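Local coordinates for protein porin (Acinetobacter baumannii AB307-0294, PDB 5DL7) that probably acts as an outer-membrane channel of the OprD porin family, forming a calcium-binding beta-barrel that may take up small substrates such as vanillate, at residues 41-53 and 80-94. Residues are numbered along the deposited sequence; the frame is centred on the assembly and turned at random.
Sequences YPYTAARDWAQGL and LMGSRADDYARSGLL. With CA (calcium ion), chain D; C8E ((hydroxyethyloxy)tri(ethyloxy)octane), chain K.
Ala45 and Arg47 grip Ala89 from both its polar atoms, joining the first half of barrel strand 46-58 to the long loop that follows strand 66-79 in this OprD-type beta-barrel. Ala89 N donates to Ala45 O (2.8 Å) and Ala89 O accepts from Arg47 N (3.1 Å), a single bridge around Ala46. Further along the strand, Leu80 N binds Trp49 O at 2.8 Å, so residues 80-89 are tied to the strand at two points. Between them Arg47 lies across one face of the Tyr88 ring, its CD over the ring centre; the bend at chi3 (-68°) carries the guanidinium off-centre, its plane 32° from that of the ring, and Asp33 pairs with NE. Leu80 CD1 covers one face of the Trp49 indole, 3.6 Å from CE2, while a detergent molecule lies over the opposite face. Asp48 turns into the loop, where Leu93 and Leu94 pack around it. Ser91 OG gives its proton to the anti lone pair of Asp48 OD2 (2.6 Å) and, closing an ST turn, accepts from Leu93 N at 3.0 Å. Arg102 forms a salt bridge with Asp48 OD1. With Asp35, Tyr36 and Asp39, Thr44 binds calcium, through both its O and OG1.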
ATOM      1  N   TYR A  41     -11.679  -5.622 -24.548  1.00 61.68           N
ATOM      2  CA  TYR A  41     -13.102  -5.912 -24.471  1.00 65.73           C
ATOM      3  C   TYR A  41     -13.523  -6.577 -23.094  1.00 65.56           C
ATOM      4  O   TYR A  41     -12.858  -7.530 -22.663  1.00 67.74           O
ATOM      5  CB  TYR A  41     -13.438  -6.840 -25.624  1.00 68.82           C
ATOM      6  CG  TYR A  41     -14.906  -7.128 -25.731  1.00 75.29           C
ATOM      7  CD1 TYR A  41     -15.740  -6.302 -26.507  1.00 76.13           C
ATOM      8  CD2 TYR A  41     -15.470  -8.225 -25.029  1.00 79.04           C
ATOM      9  CE1 TYR A  41     -17.083  -6.583 -26.608  1.00 82.57           C
ATOM     10  CE2 TYR A  41     -16.813  -8.517 -25.123  1.00 82.24           C
ATOM     11  CZ  TYR A  41     -17.604  -7.692 -25.903  1.00 84.96           C
ATOM     12  OH  TYR A  41     -18.910  -7.991 -25.995  1.00 91.23           O
ATOM     13  N   PRO A  42     -14.595  -6.135 -22.418  1.00 63.60           N
ATOM     14  CA  PRO A  42     -15.609  -5.183 -22.957  1.00 63.21           C
ATOM     15  C   PRO A  42     -15.549  -3.755 -22.382  1.00 59.67           C
ATOM     16  O   PRO A  42     -16.527  -3.042 -22.524  1.00 58.77           O
ATOM     17  CB  PRO A  42     -16.903  -5.826 -22.521  1.00 66.17           C
ATOM     18  CG  PRO A  42     -16.531  -6.412 -21.185  1.00 64.01           C
ATOM     19  CD  PRO A  42     -15.087  -6.829 -21.220  1.00 62.89           C
ATOM     20  N   TYR A  43     -14.429  -3.354 -21.805  1.00 51.21           N
ATOM     21  CA  TYR A  43     -14.369  -2.161 -20.979  1.00 51.86           C
ATOM     22  C   TYR A  43     -13.418  -1.158 -21.601  1.00 49.08           C
ATOM     23  O   TYR A  43     -12.379  -1.571 -22.158  1.00 51.95           O
ATOM     24  CB  TYR A  43     -13.838  -2.505 -19.547  1.00 51.74           C
ATOM     25  CG  TYR A  43     -14.842  -3.336 -18.771  1.00 54.31           C
ATOM     26  CD1 TYR A  43     -16.139  -2.897 -18.652  1.00 58.77           C
ATOM     27  CD2 TYR A  43     -14.504  -4.581 -18.244  1.00 55.46           C
ATOM     28  CE1 TYR A  43     -17.102  -3.684 -18.048  1.00 64.80           C
ATOM     29  CE2 TYR A  43     -15.452  -5.396 -17.619  1.00 62.59           C
ATOM     30  CZ  TYR A  43     -16.744  -4.916 -17.530  1.00 66.94           C
ATOM     31  OH  TYR A  43     -17.746  -5.674 -16.986  1.00 78.82           O
ATOM     32  N   THR A  44     -13.807   0.127 -21.552  1.00 41.31           N
ATOM     33  CA  THR A  44     -12.924   1.198 -22.001  1.00 38.33           C
ATOM     34  C   THR A  44     -12.004   1.763 -20.949  1.00 35.80           C
ATOM     35  O   THR A  44     -11.014   2.421 -21.310  1.00 36.10           O
ATOM     36  CB  THR A  44     -13.633   2.326 -22.620  1.00 40.97           C
ATOM     37  OG1 THR A  44     -12.594   3.096 -23.362  1.00 50.76           O
ATOM     38  CG2 THR A  44     -14.416   3.067 -21.690  1.00 38.20           C
ATOM     39  N   ALA A  45     -12.353   1.485 -19.703  1.00 32.98           N
ATOM     40  CA  ALA A  45     -11.641   2.059 -18.543  1.00 32.41           C
ATOM     41  C   ALA A  45     -12.138   1.348 -17.294  1.00 29.96           C
ATOM     42  O   ALA A  45     -13.212   0.696 -17.348  1.00 31.26           O
ATOM     43  CB  ALA A  45     -11.913   3.563 -18.423  1.00 32.32           C
ATOM     44  N   ALA A  46     -11.293   1.332 -16.247  1.00 28.16           N
ATOM     45  CA  ALA A  46     -11.714   1.001 -14.864  1.00 29.19           C
ATOM     46  C   ALA A  46     -12.013   2.340 -14.220  1.00 30.61           C
ATOM     47  O   ALA A  46     -11.118   3.245 -14.234  1.00 30.18           O
ATOM     48  CB  ALA A  46     -10.645   0.292 -14.081  1.00 30.29           C
ATOM     49  N   ARG A  47     -13.207   2.530 -13.638  1.00 28.64           N
ATOM     50  CA  ARG A  47     -13.560   3.902 -13.230  1.00 26.88           C
ATOM     51  C   ARG A  47     -14.594   3.837 -12.132  1.00 28.02           C
ATOM     52  O   ARG A  47     -15.458   2.975 -12.179  1.00 30.60           O
ATOM     53  CB  ARG A  47     -14.209   4.685 -14.367  1.00 30.91           C
ATOM     54  CG  ARG A  47     -14.448   6.168 -14.218  1.00 32.27           C
ATOM     55  CD  ARG A  47     -15.003   6.821 -15.513  1.00 35.45           C
ATOM     56  NE  ARG A  47     -13.975   6.792 -16.496  1.00 35.10           N
ATOM     57  CZ  ARG A  47     -14.075   7.204 -17.804  1.00 39.72           C
ATOM     58  NH1 ARG A  47     -15.235   7.547 -18.273  1.00 41.31           N
ATOM     59  NH2 ARG A  47     -13.063   7.119 -18.618  1.00 40.25           N
ATOM     60  N   ASP A  48     -14.473   4.764 -11.180  1.00 29.71           N
ATOM     61  CA  ASP A  48     -15.556   4.943 -10.175  1.00 30.05           C
ATOM     62  C   ASP A  48     -15.331   6.321  -9.530  1.00 27.78           C
ATOM     63  O   ASP A  48     -14.281   6.937  -9.599  1.00 27.26           O
ATOM     64  CB  ASP A  48     -15.543   3.883  -9.051  1.00 29.60           C
ATOM     65  CG  ASP A  48     -16.191   2.598  -9.355  1.00 31.82           C
ATOM     66  OD1 ASP A  48     -17.399   2.514  -9.665  1.00 34.28           O
ATOM     67  OD2 ASP A  48     -15.437   1.479  -9.298  1.00 34.70           O
ATOM     68  N   TRP A  49     -16.424   6.812  -8.922  1.00 29.15           N
ATOM     69  CA  TRP A  49     -16.363   8.046  -8.208  1.00 29.41           C
ATOM     70  C   TRP A  49     -17.159   7.787  -6.899  1.00 29.93           C
ATOM     71  O   TRP A  49     -18.343   7.394  -6.917  1.00 32.36           O
ATOM     72  CB  TRP A  49     -16.971   9.159  -8.945  1.00 32.64           C
ATOM     73  CG  TRP A  49     -16.798  10.508  -8.315  1.00 32.14           C
ATOM     74  CD1 TRP A  49     -15.875  10.899  -7.345  1.00 31.08           C
ATOM     75  CD2 TRP A  49     -17.638  11.648  -8.533  1.00 34.91           C
ATOM     76  NE1 TRP A  49     -16.061  12.199  -7.012  1.00 35.93           N
ATOM     77  CE2 TRP A  49     -17.175  12.667  -7.663  1.00 36.42           C
ATOM     78  CE3 TRP A  49     -18.790  11.878  -9.319  1.00 39.38           C
ATOM     79  CZ2 TRP A  49     -17.740  13.953  -7.640  1.00 39.92           C
ATOM     80  CZ3 TRP A  49     -19.431  13.075  -9.223  1.00 45.00           C
ATOM     81  CH2 TRP A  49     -18.924  14.119  -8.377  1.00 45.04           C
ATOM     82  N   ALA A  50     -16.440   7.905  -5.770  1.00 29.96           N
ATOM     83  CA  ALA A  50     -17.015   7.538  -4.490  1.00 29.07           C
ATOM     84  C   ALA A  50     -16.668   8.470  -3.379  1.00 32.84           C
ATOM     85  O   ALA A  50     -15.724   9.240  -3.419  1.00 31.17           O
ATOM     86  CB  ALA A  50     -16.531   6.122  -4.041  1.00 28.76           C
ATOM     87  N   GLN A  51     -17.556   8.467  -2.349  1.00 31.36           N
ATOM     88  CA  GLN A  51     -17.295   9.250  -1.144  1.00 33.03           C
ATOM     89  C   GLN A  51     -17.363   8.415   0.085  1.00 30.36           C
ATOM     90  O   GLN A  51     -18.226   7.510   0.182  1.00 31.98           O
ATOM     91  CB  GLN A  51     -18.452  10.336  -1.068  1.00 42.60           C
ATOM     92  CG  GLN A  51     -18.327  11.200   0.153  1.00 50.07           C
ATOM     93  CD  GLN A  51     -18.336  12.564  -0.359  1.00 62.33           C
ATOM     94  OE1 GLN A  51     -19.294  12.981  -1.100  1.00 62.55           O
ATOM     95  NE2 GLN A  51     -17.248  13.219  -0.139  1.00 63.05           N
ATOM     96  N   GLY A  52     -16.543   8.706   1.068  1.00 32.89           N
ATOM     97  CA  GLY A  52     -16.467   7.885   2.238  1.00 33.14           C
ATOM     98  C   GLY A  52     -16.247   8.653   3.531  1.00 33.45           C
ATOM     99  O   GLY A  52     -15.781   9.771   3.534  1.00 32.23           O
ATOM    100  N   LEU A  53     -16.792   8.115   4.582  1.00 31.01           N
ATOM    101  CA  LEU A  53     -16.524   8.514   5.989  1.00 33.38           C
ATOM    102  C   LEU A  53     -15.807   7.440   6.710  1.00 30.09           C
ATOM    103  O   LEU A  53     -16.143   6.256   6.636  1.00 31.72           O
ATOM    104  CB  LEU A  53     -17.877   8.744   6.792  1.00 37.88           C
ATOM    105  CG  LEU A  53     -18.647   9.834   6.260  1.00 46.48           C
ATOM    106  CD1 LEU A  53     -20.052   9.739   6.917  1.00 50.89           C
ATOM    107  CD2 LEU A  53     -18.081  11.273   6.538  1.00 52.00           C
ATOM    108  N   LEU A  80     -21.023   7.743  -6.291  1.00 35.15           N
ATOM    109  CA  LEU A  80     -21.471   9.049  -6.801  1.00 39.45           C
ATOM    110  C   LEU A  80     -21.756   9.005  -8.284  1.00 40.93           C
ATOM    111  O   LEU A  80     -22.284   9.991  -8.822  1.00 42.34           O
ATOM    112  CB  LEU A  80     -20.414  10.107  -6.490  1.00 40.60           C
ATOM    113  CG  LEU A  80     -20.080  10.280  -5.008  1.00 42.16           C
ATOM    114  CD1 LEU A  80     -18.843  11.156  -4.860  1.00 42.44           C
ATOM    115  CD2 LEU A  80     -21.305  10.740  -4.232  1.00 44.02           C
ATOM    116  N   MET A  81     -21.475   7.884  -8.971  1.00 43.67           N
ATOM    117  CA  MET A  81     -21.850   7.820 -10.402  1.00 46.05           C
ATOM    118  C   MET A  81     -23.144   7.150 -10.754  1.00 51.21           C
ATOM    119  O   MET A  81     -23.411   6.978 -11.936  1.00 53.77           O
ATOM    120  CB  MET A  81     -20.727   7.072 -11.163  1.00 45.75           C
ATOM    121  CG  MET A  81     -19.470   7.852 -11.341  1.00 46.86           C
ATOM    122  SD  MET A  81     -18.176   7.045 -12.290  1.00 47.41           S
ATOM    123  CE  MET A  81     -18.818   6.852 -13.909  1.00 48.61           C
ATOM    124  N   GLY A  82     -23.924   6.694  -9.809  1.00 51.41           N
ATOM    125  CA  GLY A  82     -25.178   6.012 -10.171  1.00 55.11           C
ATOM    126  C   GLY A  82     -24.938   4.731 -10.993  1.00 53.77           C
ATOM    127  O   GLY A  82     -23.890   4.072 -10.911  1.00 46.27           O
ATOM    128  N   SER A  83     -25.872   4.456 -11.935  1.00 50.73           N
ATOM    129  CA  SER A  83     -25.737   3.232 -12.749  1.00 51.12           C
ATOM    130  C   SER A  83     -24.706   3.378 -13.833  1.00 50.12           C
ATOM    131  O   SER A  83     -24.283   2.410 -14.410  1.00 46.59           O
ATOM    132  CB  SER A  83     -27.087   2.925 -13.440  1.00 52.36           C
ATOM    133  OG  SER A  83     -27.521   4.086 -14.130  1.00 57.27           O
ATOM    134  N   ARG A  84     -24.308   4.607 -14.110  1.00 49.27           N
ATOM    135  CA  ARG A  84     -23.238   4.857 -15.040  1.00 53.05           C
ATOM    136  C   ARG A  84     -21.909   4.043 -14.734  1.00 48.18           C
ATOM    137  O   ARG A  84     -21.186   3.578 -15.679  1.00 44.12           O
ATOM    138  CB  ARG A  84     -23.000   6.352 -15.051  1.00 58.70           C
ATOM    139  CG  ARG A  84     -22.207   6.923 -16.174  1.00 68.01           C
ATOM    140  CD  ARG A  84     -23.055   7.086 -17.443  1.00 79.90           C
ATOM    141  NE  ARG A  84     -22.187   6.748 -18.609  1.00 87.26           N
ATOM    142  CZ  ARG A  84     -21.639   5.542 -18.887  1.00 87.38           C
ATOM    143  NH1 ARG A  84     -21.859   4.469 -18.116  1.00 85.54           N
ATOM    144  NH2 ARG A  84     -20.864   5.387 -19.976  1.00 87.53           N
ATOM    145  N   ALA A  85     -21.659   3.848 -13.440  1.00 43.09           N
ATOM    146  CA  ALA A  85     -20.490   3.164 -12.960  1.00 44.77           C
ATOM    147  C   ALA A  85     -20.386   1.753 -13.546  1.00 44.40           C
ATOM    148  O   ALA A  85     -19.296   1.199 -13.700  1.00 41.08           O
ATOM    149  CB  ALA A  85     -20.612   3.049 -11.423  1.00 42.24           C
ATOM    150  N   ASP A  86     -21.568   1.181 -13.864  1.00 43.28           N
ATOM    151  CA  ASP A  86     -21.669  -0.269 -14.248  1.00 43.48           C
ATOM    152  C   ASP A  86     -21.118  -0.530 -15.615  1.00 42.15           C
ATOM    153  O   ASP A  86     -20.803  -1.671 -15.954  1.00 44.21           O
ATOM    154  CB  ASP A  86     -23.142  -0.739 -14.212  1.00 44.90           C
ATOM    155  CG  ASP A  86     -23.816  -0.464 -12.868  1.00 45.21           C
ATOM    156  OD1 ASP A  86     -23.144  -0.225 -11.836  1.00 43.81           O
ATOM    157  OD2 ASP A  86     -25.020  -0.555 -12.800  1.00 47.26           O
ATOM    158  N   ASP A  87     -20.909   0.490 -16.376  1.00 43.24           N
ATOM    159  CA  ASP A  87     -20.245   0.250 -17.675  1.00 45.59           C
ATOM    160  C   ASP A  87     -18.730   0.266 -17.722  1.00 43.62           C
ATOM    161  O   ASP A  87     -18.149   0.223 -18.836  1.00 44.97           O
ATOM    162  CB  ASP A  87     -20.701   1.277 -18.634  1.00 48.77           C
ATOM    163  CG  ASP A  87     -22.186   1.251 -18.858  1.00 54.91           C
ATOM    164  OD1 ASP A  87     -22.702   0.142 -19.142  1.00 60.44           O
ATOM    165  OD2 ASP A  87     -22.752   2.356 -18.803  1.00 55.30           O
ATOM    166  N   TYR A  88     -18.073   0.297 -16.564  1.00 38.65           N
ATOM    167  CA  TYR A  88     -16.646   0.353 -16.494  1.00 38.08           C
ATOM    168  C   TYR A  88     -16.096  -0.783 -15.709  1.00 36.92           C
ATOM    169  O   TYR A  88     -16.732  -1.344 -14.812  1.00 34.59           O
ATOM    170  CB  TYR A  88     -16.246   1.719 -15.858  1.00 37.07           C
ATOM    171  CG  TYR A  88     -16.630   2.892 -16.645  1.00 35.82           C
ATOM    172  CD1 TYR A  88     -16.025   3.159 -17.815  1.00 39.25           C
ATOM    173  CD2 TYR A  88     -17.708   3.656 -16.318  1.00 41.06           C
ATOM    174  CE1 TYR A  88     -16.429   4.248 -18.583  1.00 41.05           C
ATOM    175  CE2 TYR A  88     -18.178   4.655 -17.064  1.00 43.05           C
ATOM    176  CZ  TYR A  88     -17.547   4.966 -18.218  1.00 44.25           C
ATOM    177  OH  TYR A  88     -18.011   5.998 -18.958  1.00 49.05           O
ATOM    178  N   ALA A  89     -14.792  -1.093 -15.915  1.00 35.64           N
ATOM    179  CA  ALA A  89     -14.110  -2.072 -15.109  1.00 32.95           C
ATOM    180  C   ALA A  89     -13.926  -1.577 -13.612  1.00 31.40           C
ATOM    181  O   ALA A  89     -14.138  -0.369 -13.321  1.00 32.99           O
ATOM    182  CB  ALA A  89     -12.828  -2.600 -15.629  1.00 33.10           C
ATOM    183  N   ARG A  90     -13.952  -2.559 -12.768  1.00 30.97           N
ATOM    184  CA  ARG A  90     -13.942  -2.350 -11.360  1.00 34.02           C
ATOM    185  C   ARG A  90     -12.672  -1.545 -11.008  1.00 30.53           C
ATOM    186  O   ARG A  90     -11.582  -1.866 -11.470  1.00 29.14           O
ATOM    187  CB  ARG A  90     -14.028  -3.544 -10.491  1.00 38.40           C
ATOM    188  CG  ARG A  90     -13.008  -4.532 -10.574  1.00 45.01           C
ATOM    189  CD  ARG A  90     -13.474  -5.756  -9.767  1.00 51.17           C
ATOM    190  NE  ARG A  90     -13.163  -5.599  -8.365  1.00 58.10           N
ATOM    191  CZ  ARG A  90     -12.288  -6.374  -7.672  1.00 68.64           C
ATOM    192  NH1 ARG A  90     -11.589  -7.356  -8.264  1.00 75.12           N
ATOM    193  NH2 ARG A  90     -12.141  -6.264  -6.350  1.00 57.93           N
ATOM    194  N   SER A  91     -12.858  -0.507 -10.178  1.00 29.89           N
ATOM    195  CA  SER A  91     -11.707   0.275  -9.626  1.00 29.22           C
ATOM    196  C   SER A  91     -11.161  -0.188  -8.337  1.00 29.34           C
ATOM    197  O   SER A  91     -10.011   0.166  -7.938  1.00 30.06           O
ATOM    198  CB  SER A  91     -12.214   1.725  -9.492  1.00 29.94           C
ATOM    199  OG  SER A  91     -13.068   1.909  -8.376  1.00 28.19           O
ATOM    200  N   GLY A  92     -11.992  -0.812  -7.525  1.00 26.85           N
ATOM    201  CA  GLY A  92     -11.700  -1.035  -6.161  1.00 26.53           C
ATOM    202  C   GLY A  92     -12.224  -0.053  -5.086  1.00 25.91           C
ATOM    203  O   GLY A  92     -11.996  -0.207  -3.914  1.00 28.19           O
ATOM    204  N   LEU A  93     -12.862   1.016  -5.522  1.00 24.88           N
ATOM    205  CA  LEU A  93     -13.419   1.968  -4.633  1.00 25.52           C
ATOM    206  C   LEU A  93     -14.756   1.457  -4.039  1.00 28.94           C
ATOM    207  O   LEU A  93     -15.250   1.990  -3.103  1.00 28.73           O
ATOM    208  CB  LEU A  93     -13.733   3.339  -5.343  1.00 26.74           C
ATOM    209  CG  LEU A  93     -12.488   4.120  -5.817  1.00 25.90           C
ATOM    210  CD1 LEU A  93     -12.909   5.458  -6.341  1.00 27.46           C
ATOM    211  CD2 LEU A  93     -11.495   4.338  -4.668  1.00 27.60           C
ATOM    212  N   LEU A  94     -15.457   0.617  -4.831  1.00 27.92           N
ATOM    213  CA  LEU A  94     -16.835   0.193  -4.463  1.00 27.61           C
ATOM    214  C   LEU A  94     -16.939  -1.372  -4.728  1.00 28.35           C
ATOM    215  O   LEU A  94     -16.264  -1.903  -5.686  1.00 29.02           O
ATOM    216  CB  LEU A  94     -17.845   0.843  -5.372  1.00 30.95           C
ATOM    217  CG  LEU A  94     -18.011   2.383  -5.197  1.00 30.19           C
ATOM    218  CD1 LEU A  94     -18.725   2.966  -6.403  1.00 33.19           C
ATOM    219  CD2 LEU A  94     -18.791   2.660  -3.933  1.00 30.90           C
TER
HETATM  220 CA    CA D 503     -10.012   3.576 -23.174  1.00 35.59          CA
HETATM  221  O12 C8E K 510     -17.621  11.207 -13.579  1.00 63.20           O
HETATM  222  C13 C8E K 510     -17.646  12.283 -12.671  1.00 55.06           C
HETATM  223  C14 C8E K 510     -16.255  12.516 -12.104  1.00 58.03           C
HETATM  224  O15 C8E K 510     -16.181  13.742 -11.369  1.00 58.71           O
HETATM  225  C16 C8E K 510     -14.843  14.165 -11.011  1.00 54.99           C
HETATM  226  C17 C8E K 510     -15.000  14.680  -9.605  1.00 56.37           C
HETATM  227  O18 C8E K 510     -13.829  15.267  -9.038  1.00 64.62           O
HETATM  228  C19 C8E K 510     -13.716  14.945  -7.640  1.00 58.71           C
HETATM  229  C20 C8E K 510     -12.340  15.214  -7.041  1.00 54.85           C
HETATM  230  O21 C8E K 510     -11.995  14.201  -6.014  1.00 49.07           O
HETATM  231  O   HOH W   1     -16.299   0.655 -20.748  1.00 53.01           O
HETATM  232  O   HOH W   2     -15.003  -0.556  -7.728  1.00 31.63           O
HETATM  233  O   HOH W   3      -8.867   5.139 -24.376  1.00 41.54           O